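Local coordinates for guanine nucleotide exchange protein (Legionella pneumophila, PDB 1XSZ) that probably acts as a guanine nucleotide exchange factor for ADP-ribosylation factor (Arf) GTPases, through a Sec7 domain whose active site is covered by a C-terminal cap, at residues I109-F121 with A131-M143. Residues are numbered along the deposited sequence; the frame is centred on the assembly and turned at random.
Sequences IDRLVQSFSGAYF and ADAAYLLAFQTIM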
loop_
_atom_site.group_PDB
_atom_site.type_symbol
_atom_site.label_atom_id
_atom_site.label_comp_id
_atom_site.label_asym_id
_atom_site.label_seq_id
_atom_site.Cartn_x
_atom_site.Cartn_y
_atom_site.Cartn_z
ATOM N N ILE A 109 1.626 2.660 1.357
ATOM C CA ILE A 109 2.526 3.778 1.104
ATOM C C ILE A 109 2.659 4.585 2.398
ATOM O O ILE A 109 3.757 4.976 2.795
ATOM C CB ILE A 109 1.958 4.689 -0.005
ATOM C CG1 ILE A 109 2.037 3.966 -1.349
ATOM C CG2 ILE A 109 2.730 6.012 -0.067
ATOM C CD1 ILE A 109 1.205 4.612 -2.437
ATOM N N ASP A 110 1.531 4.813 3.060
ATOM C CA ASP A 110 1.500 5.583 4.294
ATOM C C ASP A 110 2.407 4.957 5.355
ATOM O O ASP A 110 3.209 5.657 5.984
ATOM C CB ASP A 110 0.051 5.682 4.794
ATOM C CG ASP A 110 -0.150 6.779 5.820
ATOM O OD1 ASP A 110 0.741 7.639 5.971
ATOM O OD2 ASP A 110 -1.222 6.784 6.461
ATOM N N ARG A 111 2.296 3.649 5.555
ATOM C CA ARG A 111 3.130 2.993 6.556
ATOM C C ARG A 111 4.612 3.160 6.253
ATOM O O ARG A 111 5.420 3.344 7.166
ATOM C CB ARG A 111 2.782 1.507 6.667
ATOM C CG ARG A 111 1.334 1.257 7.033
ATOM C CD ARG A 111 1.128 -0.119 7.649
ATOM N NE ARG A 111 -0.290 -0.398 7.846
ATOM C CZ ARG A 111 -1.106 -0.830 6.891
ATOM N NH1 ARG A 111 -0.648 -1.046 5.665
ATOM N NH2 ARG A 111 -2.389 -1.030 7.156
ATOM N N LEU A 112 4.980 3.105 4.979
ATOM C CA LEU A 112 6.384 3.258 4.612
ATOM C C LEU A 112 6.846 4.677 4.957
ATOM O O LEU A 112 7.908 4.866 5.556
ATOM C CB LEU A 112 6.596 2.976 3.122
ATOM C CG LEU A 112 6.425 1.515 2.690
ATOM C CD1 LEU A 112 6.711 1.407 1.200
ATOM C CD2 LEU A 112 7.362 0.603 3.483
ATOM N N VAL A 113 6.048 5.676 4.596
ATOM C CA VAL A 113 6.392 7.064 4.891
ATOM C C VAL A 113 6.516 7.286 6.405
ATOM O O VAL A 113 7.405 8.007 6.864
ATOM C CB VAL A 113 5.340 8.027 4.277
ATOM C CG1 VAL A 113 5.624 9.471 4.691
ATOM C CG2 VAL A 113 5.376 7.909 2.755
ATOM N N GLN A 114 5.643 6.657 7.181
ATOM C CA GLN A 114 5.702 6.790 8.639
ATOM C C GLN A 114 6.989 6.174 9.188
ATOM O O GLN A 114 7.562 6.671 10.160
ATOM C CB GLN A 114 4.493 6.109 9.281
ATOM C CG GLN A 114 3.183 6.848 9.067
ATOM C CD GLN A 114 1.995 6.090 9.619
ATOM O OE1 GLN A 114 1.981 5.698 10.787
ATOM N NE2 GLN A 114 0.988 5.882 8.781
ATOM N N SER A 115 7.444 5.086 8.578
ATOM C CA SER A 115 8.674 4.436 9.027
ATOM C C SER A 115 9.855 5.379 8.804
ATOM O O SER A 115 10.706 5.560 9.685
ATOM C CB SER A 115 8.891 3.133 8.257
ATOM O OG SER A 115 10.053 2.467 8.719
ATOM N N PHE A 116 9.914 5.984 7.625
ATOM C CA PHE A 116 10.985 6.922 7.332
ATOM C C PHE A 116 10.976 8.095 8.304
ATOM O O PHE A 116 12.016 8.466 8.850
ATOM C CB PHE A 116 10.846 7.487 5.919
ATOM C CG PHE A 116 11.701 8.696 5.683
ATOM C CD1 PHE A 116 13.063 8.566 5.438
ATOM C CD2 PHE A 116 11.160 9.973 5.798
ATOM C CE1 PHE A 116 13.875 9.696 5.316
ATOM C CE2 PHE A 116 11.965 11.103 5.677
ATOM C CZ PHE A 116 13.321 10.963 5.439
ATOM N N SER A 117 9.805 8.690 8.511
ATOM C CA SER A 117 9.686 9.839 9.402
ATOM C C SER A 117 10.195 9.528 10.806
ATOM O O SER A 117 10.867 10.353 11.425
ATOM C CB SER A 117 8.232 10.319 9.465
ATOM O OG SER A 117 7.382 9.338 10.027
ATOM N N GLY A 118 9.879 8.339 11.305
ATOM C CA GLY A 118 10.335 7.962 12.631
ATOM C C GLY A 118 11.839 7.771 12.687
ATOM O O GLY A 118 12.490 8.204 13.645
ATOM N N ALA A 119 12.399 7.123 11.671
ATOM C CA ALA A 119 13.836 6.875 11.619
ATOM C C ALA A 119 14.622 8.158 11.386
ATOM O O ALA A 119 15.708 8.335 11.944
ATOM C CB ALA A 119 14.156 5.865 10.527
ATOM N N TYR A 120 14.081 9.048 10.558
ATOM C CA TYR A 120 14.745 10.312 10.278
ATOM C C TYR A 120 14.905 11.072 11.580
ATOM O O TYR A 120 15.986 11.573 11.890
ATOM C CB TYR A 120 13.929 11.174 9.311
ATOM C CG TYR A 120 14.565 12.528 9.081
ATOM C CD1 TYR A 120 15.703 12.652 8.290
ATOM C CD2 TYR A 120 14.080 13.671 9.720
ATOM C CE1 TYR A 120 16.352 13.877 8.143
ATOM C CE2 TYR A 120 14.723 14.906 9.581
ATOM C CZ TYR A 120 15.859 14.995 8.790
ATOM O OH TYR A 120 16.516 16.198 8.658
ATOM N N PHE A 121 13.813 11.163 12.331
ATOM C CA PHE A 121 13.811 11.861 13.608
ATOM C C PHE A 121 14.799 11.230 14.583
ATOM O O PHE A 121 15.565 11.930 15.244
ATOM C CB PHE A 121 12.403 11.848 14.210
ATOM C CG PHE A 121 12.328 12.435 15.591
ATOM C CD1 PHE A 121 12.697 13.757 15.821
ATOM C CD2 PHE A 121 11.890 11.666 16.663
ATOM C CE1 PHE A 121 12.632 14.304 17.101
ATOM C CE2 PHE A 121 11.821 12.206 17.949
ATOM C CZ PHE A 121 12.192 13.526 18.167
ATOM N N ALA A 131 8.510 12.922 15.737
ATOM C CA ALA A 131 8.283 12.065 14.577
ATOM C C ALA A 131 7.076 12.519 13.765
ATOM O O ALA A 131 7.079 12.429 12.537
ATOM C CB ALA A 131 8.097 10.620 15.026
ATOM N N ASP A 132 6.042 13.000 14.450
ATOM C CA ASP A 132 4.840 13.469 13.772
ATOM C C ASP A 132 5.169 14.654 12.876
ATOM O O ASP A 132 4.597 14.810 11.797
ATOM C CB ASP A 132 3.774 13.877 14.791
ATOM C CG ASP A 132 3.295 12.712 15.631
ATOM O OD1 ASP A 132 2.853 11.703 15.045
ATOM O OD2 ASP A 132 3.360 12.805 16.876
ATOM N N ALA A 133 6.093 15.494 13.326
ATOM C CA ALA A 133 6.492 16.656 12.549
ATOM C C ALA A 133 7.234 16.186 11.304
ATOM O O ALA A 133 7.075 16.757 10.225
ATOM C CB ALA A 133 7.382 17.569 13.388
ATOM N N ALA A 134 8.045 15.143 11.458
ATOM C CA ALA A 134 8.795 14.596 10.336
ATOM C C ALA A 134 7.829 13.978 9.330
ATOM O O ALA A 134 8.038 14.082 8.124
ATOM C CB ALA A 134 9.794 13.549 10.825
ATOM N N TYR A 135 6.776 13.345 9.836
ATOM C CA TYR A 135 5.767 12.718 8.982
ATOM C C TYR A 135 5.051 13.795 8.165
ATOM O O TYR A 135 4.856 13.647 6.955
ATOM C CB TYR A 135 4.763 11.943 9.846
ATOM C CG TYR A 135 3.570 11.393 9.090
ATOM C CD1 TYR A 135 3.722 10.400 8.122
ATOM C CD2 TYR A 135 2.287 11.864 9.356
ATOM C CE1 TYR A 135 2.615 9.888 7.439
ATOM C CE2 TYR A 135 1.177 11.363 8.685
ATOM C CZ TYR A 135 1.347 10.374 7.730
ATOM O OH TYR A 135 0.241 9.874 7.082
ATOM N N LEU A 136 4.650 14.879 8.820
ATOM C CA LEU A 136 3.985 15.970 8.116
ATOM C C LEU A 136 4.896 16.492 7.002
ATOM O O LEU A 136 4.461 16.680 5.866
ATOM C CB LEU A 136 3.647 17.112 9.084
ATOM C CG LEU A 136 3.136 18.400 8.423
ATOM C CD1 LEU A 136 1.803 18.139 7.741
ATOM C CD2 LEU A 136 2.995 19.496 9.469
ATOM N N LEU A 137 6.161 16.725 7.330
ATOM C CA LEU A 137 7.114 17.227 6.349
ATOM C C LEU A 137 7.260 16.242 5.191
ATOM O O LEU A 137 7.311 16.645 4.028
ATOM C CB LEU A 137 8.477 17.444 7.007
ATOM C CG LEU A 137 9.375 18.516 6.394
ATOM C CD1 LEU A 137 8.725 19.890 6.530
ATOM C CD2 LEU A 137 10.711 18.493 7.108
ATOM N N ALA A 138 7.325 14.954 5.517
ATOM C CA ALA A 138 7.469 13.923 4.501
ATOM C C ALA A 138 6.302 13.874 3.525
ATOM O O ALA A 138 6.520 13.916 2.312
ATOM C CB ALA A 138 7.670 12.558 5.154
ATOM N N PHE A 139 5.068 13.800 4.027
ATOM C CA PHE A 139 3.968 13.721 3.081
ATOM C C PHE A 139 3.712 15.046 2.371
ATOM O O PHE A 139 3.269 15.055 1.226
ATOM C CB PHE A 139 2.706 13.069 3.715
ATOM C CG PHE A 139 1.880 13.962 4.602
ATOM C CD1 PHE A 139 1.121 14.995 4.067
ATOM C CD2 PHE A 139 1.767 13.685 5.967
ATOM C CE1 PHE A 139 0.249 15.737 4.870
ATOM C CE2 PHE A 139 0.898 14.423 6.779
ATOM C CZ PHE A 139 0.138 15.448 6.224
ATOM N N GLN A 140 4.038 16.168 3.009
ATOM C CA GLN A 140 3.879 17.456 2.344
ATOM C C GLN A 140 4.900 17.520 1.197
ATOM O O GLN A 140 4.588 18.000 0.111
ATOM C CB GLN A 140 4.114 18.614 3.325
ATOM C CG GLN A 140 2.998 18.838 4.338
ATOM C CD GLN A 140 1.729 19.390 3.716
ATOM O OE1 GLN A 140 1.774 20.128 2.736
ATOM N NE2 GLN A 140 0.590 19.052 4.303
ATOM N N THR A 141 6.114 17.019 1.428
ATOM C CA THR A 141 7.141 17.029 0.391
ATOM C C THR A 141 6.753 16.104 -0.762
ATOM O O THR A 141 6.994 16.422 -1.924
ATOM C CB THR A 141 8.513 16.626 0.968
ATOM O OG1 THR A 141 8.852 17.524 2.034
ATOM C CG2 THR A 141 9.594 16.714 -0.105
ATOM N N ILE A 142 6.146 14.965 -0.440
ATOM C CA ILE A 142 5.694 14.049 -1.482
ATOM C C ILE A 142 4.603 14.738 -2.317
ATOM O O ILE A 142 4.610 14.649 -3.543
ATOM C CB ILE A 142 5.188 12.729 -0.860
ATOM C CG1 ILE A 142 6.393 11.945 -0.326
ATOM C CG2 ILE A 142 4.422 11.900 -1.896
ATOM C CD1 ILE A 142 6.031 10.775 0.555
ATOM N N MET A 143 3.676 15.441 -1.669
ATOM C CA MET A 143 2.647 16.147 -2.428
ATOM C C MET A 143 3.278 17.260 -3.259
ATOM O O MET A 143 2.888 17.491 -4.407
ATOM C CB MET A 143 1.589 16.777 -1.509
ATOM C CG MET A 143 0.633 15.793 -0.859
ATOM S SD MET A 143 -0.812 16.595 -0.103
ATOM C CE MET A 143 -0.051 17.484 1.231
HETATM O O HOH W 1 6.542 9.889 12.376
#
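Y135 packs as a knob into the hole formed by D110, V113, Q114 and S117, joining two successive helices of the all-helical Sec7 domain. The axes of segments 109-121 and 131-143 approach to 7.9 Å, with 127° between their N-to-C directions, and the backbones draw closest where S117 CA lies 4.9 Å from Y135 CA. With CG anti to the backbone N (chi1 173°), the Y135 ring runs along helix 109-121; Q114 CG touches its CE1 at 3.5 Å, and V113 CG1 reaches CD1. At the ring edge, Y135 OH donates to D110 OD1 over 2.5 Å, meeting the syn side only 15° out of the carboxylate plane. Farther along, V113 CG1 rests on A138 CB, while its CG2 meets I142 CD1 tip to tip at 3.7 Å. A134 CB fits against S117 O.

The outer shell links this pair to the capping domain: K251 forms a salt bridge with D110 OD2, and Y135 OH is hydrogen-bonded to both K251 NZ and W253 NE1. F139 stacks on W253, and F139 CD2 lies 3.6 Å above the plane of the Y135 ring, toward its rim.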